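Enoyl-CoA hydratase subunit II (Geobacillus kaustophilus, PDB 2EJ5) catalyses the hydration of enoyl-CoA thioesters as a member of the enoyl-CoA hydratase/isomerase (crotonase) family, probably in phenylacetic acid catabolism. Local coordinates at the interface of chains A and B. Sequence-based numbering; all coordinates share one arbitrary frame. Chains: chain A/B, Enoyl-CoA hydratase subunit II.

Contact 1: the interface of chains A and B. Residues chain A 224, 227-228, 231; chain B 76, 79-80.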
loop_
_atom_site.group_PDB
_atom_site.type_symbol
_atom_site.label_atom_id
_atom_site.label_comp_id
_atom_site.label_asym_id
_atom_site.label_seq_id
_atom_site.Cartn_x
_atom_site.Cartn_y
_atom_site.Cartn_z
ATOM N N GLU A 224 -10.158 8.415 17.404
ATOM C CA GLU A 224 -9.954 9.034 18.727
ATOM C C GLU A 224 -8.582 9.730 18.782
ATOM O O GLU A 224 -8.487 10.861 19.264
ATOM C CB GLU A 224 -10.114 8.030 19.891
ATOM C CG GLU A 224 -11.552 7.557 20.170
ATOM C CD GLU A 224 -12.453 8.611 20.820
ATOM O OE1 GLU A 224 -11.982 9.738 21.144
ATOM O OE2 GLU A 224 -13.664 8.313 21.002
ATOM N N ALA A 227 -8.802 13.060 16.685
ATOM C CA ALA A 227 -9.536 14.130 17.372
ATOM C C ALA A 227 -8.641 14.809 18.398
ATOM O O ALA A 227 -8.612 16.029 18.497
ATOM C CB ALA A 227 -10.793 13.548 18.048
ATOM N N GLU A 228 -7.868 14.009 19.135
ATOM C CA GLU A 228 -6.877 14.582 20.060
ATOM C C GLU A 228 -5.810 15.451 19.351
ATOM O O GLU A 228 -5.473 16.532 19.836
ATOM C CB GLU A 228 -6.215 13.480 20.900
ATOM C CG GLU A 228 -5.265 14.002 22.016
ATOM C CD GLU A 228 -5.830 15.184 22.849
ATOM O OE1 GLU A 228 -7.047 15.187 23.205
ATOM O OE2 GLU A 228 -5.044 16.118 23.140
ATOM N N ARG A 231 -7.424 18.817 18.348
ATOM C CA ARG A 231 -7.614 19.722 19.512
ATOM C C ARG A 231 -6.329 20.483 19.725
ATOM O O ARG A 231 -6.352 21.716 19.814
ATOM C CB ARG A 231 -8.059 18.959 20.779
ATOM C CG ARG A 231 -8.289 19.827 22.019
ATOM C CD ARG A 231 -8.335 19.015 23.296
ATOM N NE ARG A 231 -7.025 18.442 23.628
ATOM C CZ ARG A 231 -6.046 19.076 24.277
ATOM N NH1 ARG A 231 -6.205 20.329 24.706
ATOM N NH2 ARG A 231 -4.891 18.436 24.496
ATOM N N GLY B 76 -11.321 18.890 18.758
ATOM C CA GLY B 76 -11.478 17.487 19.112
ATOM C C GLY B 76 -12.927 17.087 19.266
ATOM O O GLY B 76 -13.354 16.047 18.744
ATOM N N LEU B 79 -14.828 16.948 16.011
ATOM C CA LEU B 79 -14.593 15.637 15.395
ATOM C C LEU B 79 -15.310 14.458 16.061
ATOM O O LEU B 79 -15.995 13.679 15.371
ATOM C CB LEU B 79 -13.091 15.357 15.244
ATOM C CG LEU B 79 -12.452 16.141 14.095
ATOM C CD1 LEU B 79 -10.937 16.226 14.269
ATOM C CD2 LEU B 79 -12.839 15.541 12.708
ATOM N N ARG B 80 -15.185 14.303 17.382
ATOM C CA ARG B 80 -15.784 13.123 18.015
ATOM C C ARG B 80 -17.301 13.177 18.046
ATOM O O ARG B 80 -17.958 12.144 17.961
ATOM C CB ARG B 80 -15.163 12.779 19.389
ATOM C CG ARG B 80 -15.612 13.590 20.564
ATOM C CD ARG B 80 -14.973 13.048 21.889
ATOM N NE ARG B 80 -13.534 12.791 21.761
ATOM C CZ ARG B 80 -12.587 13.720 21.874
ATOM N NH1 ARG B 80 -12.911 14.983 22.115
ATOM N NH2 ARG B 80 -11.310 13.387 21.745
#
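A:Glu224 and B:Arg80 make the charged link across this patch of the subunit interface. The carboxylate oxygen A:Glu224 OE1 stands 3.5 Å from B:Arg80 NE, a salt bridge whose hydrogen bond is weak although nearly straight (166° at the hydrogen). The side chains cross at about a right angle, yet their ends are almost coplanar, and OE1 lies in plane at the edge of the guanidinium. B:Arg80 starts in the crowded position, CG between backbone N and carbonyl carbon (chi1 79°), and bends again at chi3, which turns its NE edge toward the glutamate.

A second ion pair stays within chain A. A:Arg231 presents NE and NH2 side-on to one oxygen of A:Glu228, with NH2 2.7 Å from OE2 on the syn lone pair. A:Arg231 NE lies 3.1 Å from the same OE2 in a more bent bond. This pairing probably steadies both side chains and spends much of their charge locally.

Close packing centres on small residues. The carbonyl oxygen of A:Ala227 comes to 3.3 Å from B:Gly76 CA. The methyl A:Ala227 CB sits 3.6 Å from B:Gly76 O and also faces B:Arg80 NH2. B:Leu79 CD1 adds a lighter contact, 4.0 Å from A:Ala227 CA.

The patch is helix on helix: one face of A:219-235 lies against the opening turns of B:75-92.

Contact 2: the interface of chains A and B. Residues chain A 117-118, 196, 207-208, 211; chain B 156-157, 160-161.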
loop_
_atom_site.group_PDB
_atom_site.type_symbol
_atom_site.label_atom_id
_atom_site.label_comp_id
_atom_site.label_asym_id
_atom_site.label_seq_id
_atom_site.Cartn_x
_atom_site.Cartn_y
_atom_site.Cartn_z
ATOM N N ASP A 117 10.876 11.659 5.206
ATOM C CA ASP A 117 9.520 12.032 4.750
ATOM C C ASP A 117 9.471 12.367 3.256
ATOM O O ASP A 117 8.454 12.088 2.576
ATOM C CB ASP A 117 8.989 13.244 5.547
ATOM C CG ASP A 117 9.029 13.015 7.044
ATOM O OD1 ASP A 117 8.519 11.962 7.508
ATOM O OD2 ASP A 117 9.549 13.899 7.766
ATOM N N PHE A 118 10.533 12.993 2.760
ATOM C CA PHE A 118 10.669 13.345 1.347
ATOM C C PHE A 118 12.043 12.903 0.886
ATOM O O PHE A 118 12.995 12.902 1.706
ATOM C CB PHE A 118 10.559 14.868 1.164
ATOM C CG PHE A 118 9.283 15.468 1.706
ATOM C CD1 PHE A 118 8.111 15.478 0.924
ATOM C CD2 PHE A 118 9.248 16.037 2.973
ATOM C CE1 PHE A 118 6.926 16.032 1.387
ATOM C CE2 PHE A 118 8.065 16.607 3.452
ATOM C CZ PHE A 118 6.893 16.612 2.652
ATOM N N LEU A 196 9.475 24.113 3.460
ATOM C CA LEU A 196 8.905 23.337 4.587
ATOM C C LEU A 196 9.107 24.040 5.924
ATOM O O LEU A 196 8.196 24.054 6.780
ATOM C CB LEU A 196 9.564 21.971 4.665
ATOM C CG LEU A 196 9.097 20.961 3.604
ATOM C CD1 LEU A 196 10.111 19.842 3.513
ATOM C CD2 LEU A 196 7.751 20.411 4.051
ATOM N N ILE A 207 0.706 15.444 11.973
ATOM C CA ILE A 207 0.385 14.545 10.860
ATOM C C ILE A 207 1.353 13.345 10.805
ATOM O O ILE A 207 0.911 12.195 10.529
ATOM C CB ILE A 207 0.224 15.264 9.490
ATOM C CG1 ILE A 207 1.557 15.468 8.815
ATOM C CG2 ILE A 207 -0.653 16.499 9.576
ATOM C CD1 ILE A 207 1.822 14.332 7.841
ATOM N N LYS A 208 2.630 13.559 11.095
ATOM C CA LYS A 208 3.545 12.429 11.214
ATOM C C LYS A 208 3.128 11.490 12.355
ATOM O O LYS A 208 3.262 10.258 12.247
ATOM C CB LYS A 208 4.963 12.947 11.430
ATOM C CG LYS A 208 5.606 13.454 10.173
ATOM C CD LYS A 208 6.981 14.043 10.427
ATOM C CE LYS A 208 8.039 12.918 10.744
ATOM N NZ LYS A 208 9.448 13.238 10.274
ATOM N N LEU A 211 0.217 9.556 11.012
ATOM C CA LEU A 211 0.637 8.533 10.035
ATOM C C LEU A 211 1.184 7.287 10.729
ATOM O O LEU A 211 0.968 6.188 10.261
ATOM C CB LEU A 211 1.656 9.081 9.019
ATOM C CG LEU A 211 1.009 10.021 7.958
ATOM C CD1 LEU A 211 2.072 10.718 7.188
ATOM C CD2 LEU A 211 0.020 9.264 6.973
ATOM N N LEU B 156 1.885 11.659 2.775
ATOM C CA LEU B 156 2.593 12.718 3.522
ATOM C C LEU B 156 2.750 13.997 2.648
ATOM O O LEU B 156 2.519 15.109 3.117
ATOM C CB LEU B 156 3.926 12.183 4.056
ATOM C CG LEU B 156 4.624 13.124 5.047
ATOM C CD1 LEU B 156 5.396 12.364 6.113
ATOM C CD2 LEU B 156 5.504 14.061 4.252
ATOM N N GLU B 157 3.081 13.822 1.385
ATOM C CA GLU B 157 3.257 14.927 0.468
ATOM C C GLU B 157 1.962 15.728 0.303
ATOM O O GLU B 157 1.953 16.958 0.449
ATOM C CB GLU B 157 3.809 14.448 -0.879
ATOM C CG GLU B 157 4.065 15.629 -1.823
ATOM C CD GLU B 157 4.618 15.223 -3.189
ATOM O OE1 GLU B 157 5.222 14.129 -3.309
ATOM O OE2 GLU B 157 4.452 16.048 -4.147
ATOM N N VAL B 160 1.164 17.371 3.752
ATOM C CA VAL B 160 2.136 18.334 4.269
ATOM C C VAL B 160 2.251 19.521 3.352
ATOM O O VAL B 160 2.203 20.675 3.807
ATOM C CB VAL B 160 3.541 17.692 4.604
ATOM C CG1 VAL B 160 4.652 18.753 4.822
ATOM C CG2 VAL B 160 3.418 16.774 5.801
ATOM N N LEU B 161 2.384 19.259 2.062
ATOM C CA LEU B 161 2.535 20.354 1.108
ATOM C C LEU B 161 1.188 20.969 0.772
ATOM O O LEU B 161 1.111 22.152 0.418
ATOM C CB LEU B 161 3.283 19.868 -0.122
ATOM C CG LEU B 161 4.729 19.453 0.211
ATOM C CD1 LEU B 161 5.419 18.878 -1.026
ATOM C CD2 LEU B 161 5.569 20.610 0.841
#
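B:Leu156 pushes its branched tip into a largely apolar contact with chain A, with no polar bond crossing the patch. Its CG is anti to the backbone N (chi1 -170°), which carries the two methyls outward to different neighbours. CD2 stands above the tip of the A:Phe118 ring, 3.3 Å from CZ and away from the ring centre. CD1 crosses A:Asp117 obliquely, 3.7 Å from its CB and also against the carboxylate, while A:Leu211 CD1 approaches across it at 3.9 Å from the same methyl. B:Val160 extends the tight core: CG1 lies in plane at the edge of the A:Phe118 ring and 3.6 Å from A:Leu196 CD2, and CG2 is 3.6 Å from A:Ile207 CD1.

Packing thins from A:Leu196 toward B:Leu161, whose CD2 is 3.9 Å from A:Leu196 CD2. B:Glu157 touches the A:Phe118 ring with its backbone CA while its extended chain leads away. A:Lys208 hardly meets chain B; its NZ is 2.6 Å from A:Asp117 OD2, on the syn lone pair, and this salt bridge should hold the carboxylate beside the leucine.

An alanine in place of B:Leu156 would probably open a gap between A:Phe118, A:Asp117 and A:Leu211 and let the phenyl ring shift. The site probably acts as a hydrophobic plug from helix B:152-161, helping to join the subunits of the deposited trimer.

Contact 3: the interface of chains A and B. Residues chain A 203, 206-207, 210, 226, 230, 233; chain B 137-138, 143.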
loop_
_atom_site.group_PDB
_atom_site.type_symbol
_atom_site.label_atom_id
_atom_site.label_comp_id
_atom_site.label_asym_id
_atom_site.label_seq_id
_atom_site.Cartn_x
_atom_site.Cartn_y
_atom_site.Cartn_z
ATOM N N ALA A 203 1.584 21.350 13.135
ATOM C CA ALA A 203 0.629 20.530 12.357
ATOM C C ALA A 203 1.360 19.442 11.603
ATOM O O ALA A 203 0.851 18.332 11.508
ATOM C CB ALA A 203 -0.191 21.376 11.410
ATOM N N LEU A 206 2.197 16.614 14.054
ATOM C CA LEU A 206 0.967 15.888 14.364
ATOM C C LEU A 206 0.503 14.988 13.202
ATOM O O LEU A 206 -0.040 13.891 13.403
ATOM C CB LEU A 206 -0.127 16.902 14.740
ATOM C CG LEU A 206 0.034 17.565 16.146
ATOM C CD1 LEU A 206 -0.937 18.675 16.360
ATOM C CD2 LEU A 206 -0.013 16.585 17.307
ATOM N N ILE A 207 0.706 15.444 11.973
ATOM C CA ILE A 207 0.385 14.545 10.860
ATOM C C ILE A 207 1.353 13.345 10.805
ATOM O O ILE A 207 0.911 12.195 10.529
ATOM C CB ILE A 207 0.224 15.264 9.490
ATOM C CG1 ILE A 207 1.557 15.468 8.815
ATOM C CG2 ILE A 207 -0.653 16.499 9.576
ATOM C CD1 ILE A 207 1.822 14.332 7.841
ATOM N N LEU A 210 0.057 11.055 13.393
ATOM C CA LEU A 210 -1.111 10.364 12.906
ATOM C C LEU A 210 -0.793 9.319 11.849
ATOM O O LEU A 210 -1.495 8.328 11.750
ATOM C CB LEU A 210 -2.163 11.359 12.382
ATOM C CG LEU A 210 -2.938 12.164 13.431
ATOM C CD1 LEU A 210 -3.896 13.118 12.708
ATOM C CD2 LEU A 210 -3.712 11.228 14.364
ATOM N N GLU A 226 -6.982 10.932 16.144
ATOM C CA GLU A 226 -7.098 12.082 15.261
ATOM C C GLU A 226 -7.716 13.300 15.947
ATOM O O GLU A 226 -7.255 14.448 15.766
ATOM C CB GLU A 226 -7.959 11.671 14.079
ATOM C CG GLU A 226 -8.180 12.755 13.059
ATOM C CD GLU A 226 -9.261 12.299 12.059
ATOM O OE1 GLU A 226 -10.429 12.638 12.289
ATOM O OE2 GLU A 226 -8.919 11.589 11.080
ATOM N N GLN A 230 -6.107 17.130 16.593
ATOM C CA GLN A 230 -6.740 18.304 16.034
ATOM C C GLN A 230 -7.085 19.297 17.133
ATOM O O GLN A 230 -7.093 20.474 16.856
ATOM C CB GLN A 230 -8.015 17.954 15.264
ATOM C CG GLN A 230 -8.485 19.057 14.304
ATOM C CD GLN A 230 -7.566 19.186 13.110
ATOM O OE1 GLN A 230 -6.351 19.512 13.237
ATOM N NE2 GLN A 230 -8.113 18.897 11.938
ATOM N N ALA A 233 -3.748 20.942 17.366
ATOM C CA ALA A 233 -3.401 21.851 16.275
ATOM C C ALA A 233 -4.259 23.110 16.378
ATOM O O ALA A 233 -3.794 24.207 16.071
ATOM C CB ALA A 233 -3.567 21.168 14.877
ATOM N N VAL B 137 -4.583 19.457 10.824
ATOM C CA VAL B 137 -4.184 18.160 10.294
ATOM C C VAL B 137 -5.353 17.611 9.453
ATOM O O VAL B 137 -6.510 17.953 9.712
ATOM C CB VAL B 137 -3.828 17.143 11.435
ATOM C CG1 VAL B 137 -2.732 17.705 12.375
ATOM C CG2 VAL B 137 -5.035 16.805 12.251
ATOM N N PRO B 138 -5.055 16.790 8.420
ATOM C CA PRO B 138 -6.171 16.147 7.740
ATOM C C PRO B 138 -6.940 15.257 8.702
ATOM O O PRO B 138 -6.326 14.520 9.455
ATOM C CB PRO B 138 -5.492 15.334 6.627
ATOM C CG PRO B 138 -4.166 16.138 6.329
ATOM C CD PRO B 138 -3.757 16.481 7.780
ATOM N N LEU B 143 -6.075 10.436 7.029
ATOM C CA LEU B 143 -4.797 9.760 7.077
ATOM C C LEU B 143 -4.875 8.264 7.380
ATOM O O LEU B 143 -3.854 7.584 7.402
ATOM C CB LEU B 143 -3.843 10.493 8.038
ATOM C CG LEU B 143 -3.541 11.946 7.628
ATOM C CD1 LEU B 143 -2.704 12.580 8.758
ATOM C CD2 LEU B 143 -2.841 12.052 6.312
HETATM O O HOH W 1 -6.657 11.797 9.716
#
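The flat amide of A:Gln230 meets B:Val137 both at its edge and on a face. At the edge, A:Gln230 OE1 accepts the backbone N-H of B:Val137 at 3.0 Å, in the carbonyl plane on a lone pair and almost straight (175° at the hydrogen). The amide nitrogen NE2 returns a bond to B:Val137 O at 2.9 Å, with that oxygen tilted 22° out of the amide plane. Over one face, toward the oxygen end, sits the methyl B:Val137 CG2, 3.6 Å from A:Gln230 CD. A bend at chi2 (71°) brings the amide to B:Val137, and the last torsion turns it to offer both polar atoms; the two bonds read the backbone and fix the amide's rotation.

The other branch of the valine faces helix 201-216, with B:Val137 CG1 3.6 Å from A:Leu206 CB. A:Ile207 adds its CG2 here, 3.6 Å from B:Pro138 CD, so the proline ring is touched at that corner. A:Leu210 crosses B:Leu143 at about a right angle, its CB against the methyl CD1.

A water also joins the chains. Water 1 lies 2.6 Å from the carboxylate oxygen A:Glu226 OE2, and also bonds to B:Pro138 O and the backbone N of B:Leu143.

The three contacts lie in a row along one boundary: contact 3 lies between the others, its C-alpha centre about 10 Å from each, while contacts 1 and 2 are about 20 Å apart. Two chain A helices run through the row, 219-235 serving contacts 1 and 3, and 201-216 serving contacts 2 and 3. A:Ile207 belongs to contacts 2 and 3, turning different branches to each. Chain B supplies separate elements, from helix 75-92 to helix 152-161. Charged, mixed polar and apolar zones thus follow one another between the two subunits, a pattern probably repeated around the deposited three-subunit assembly.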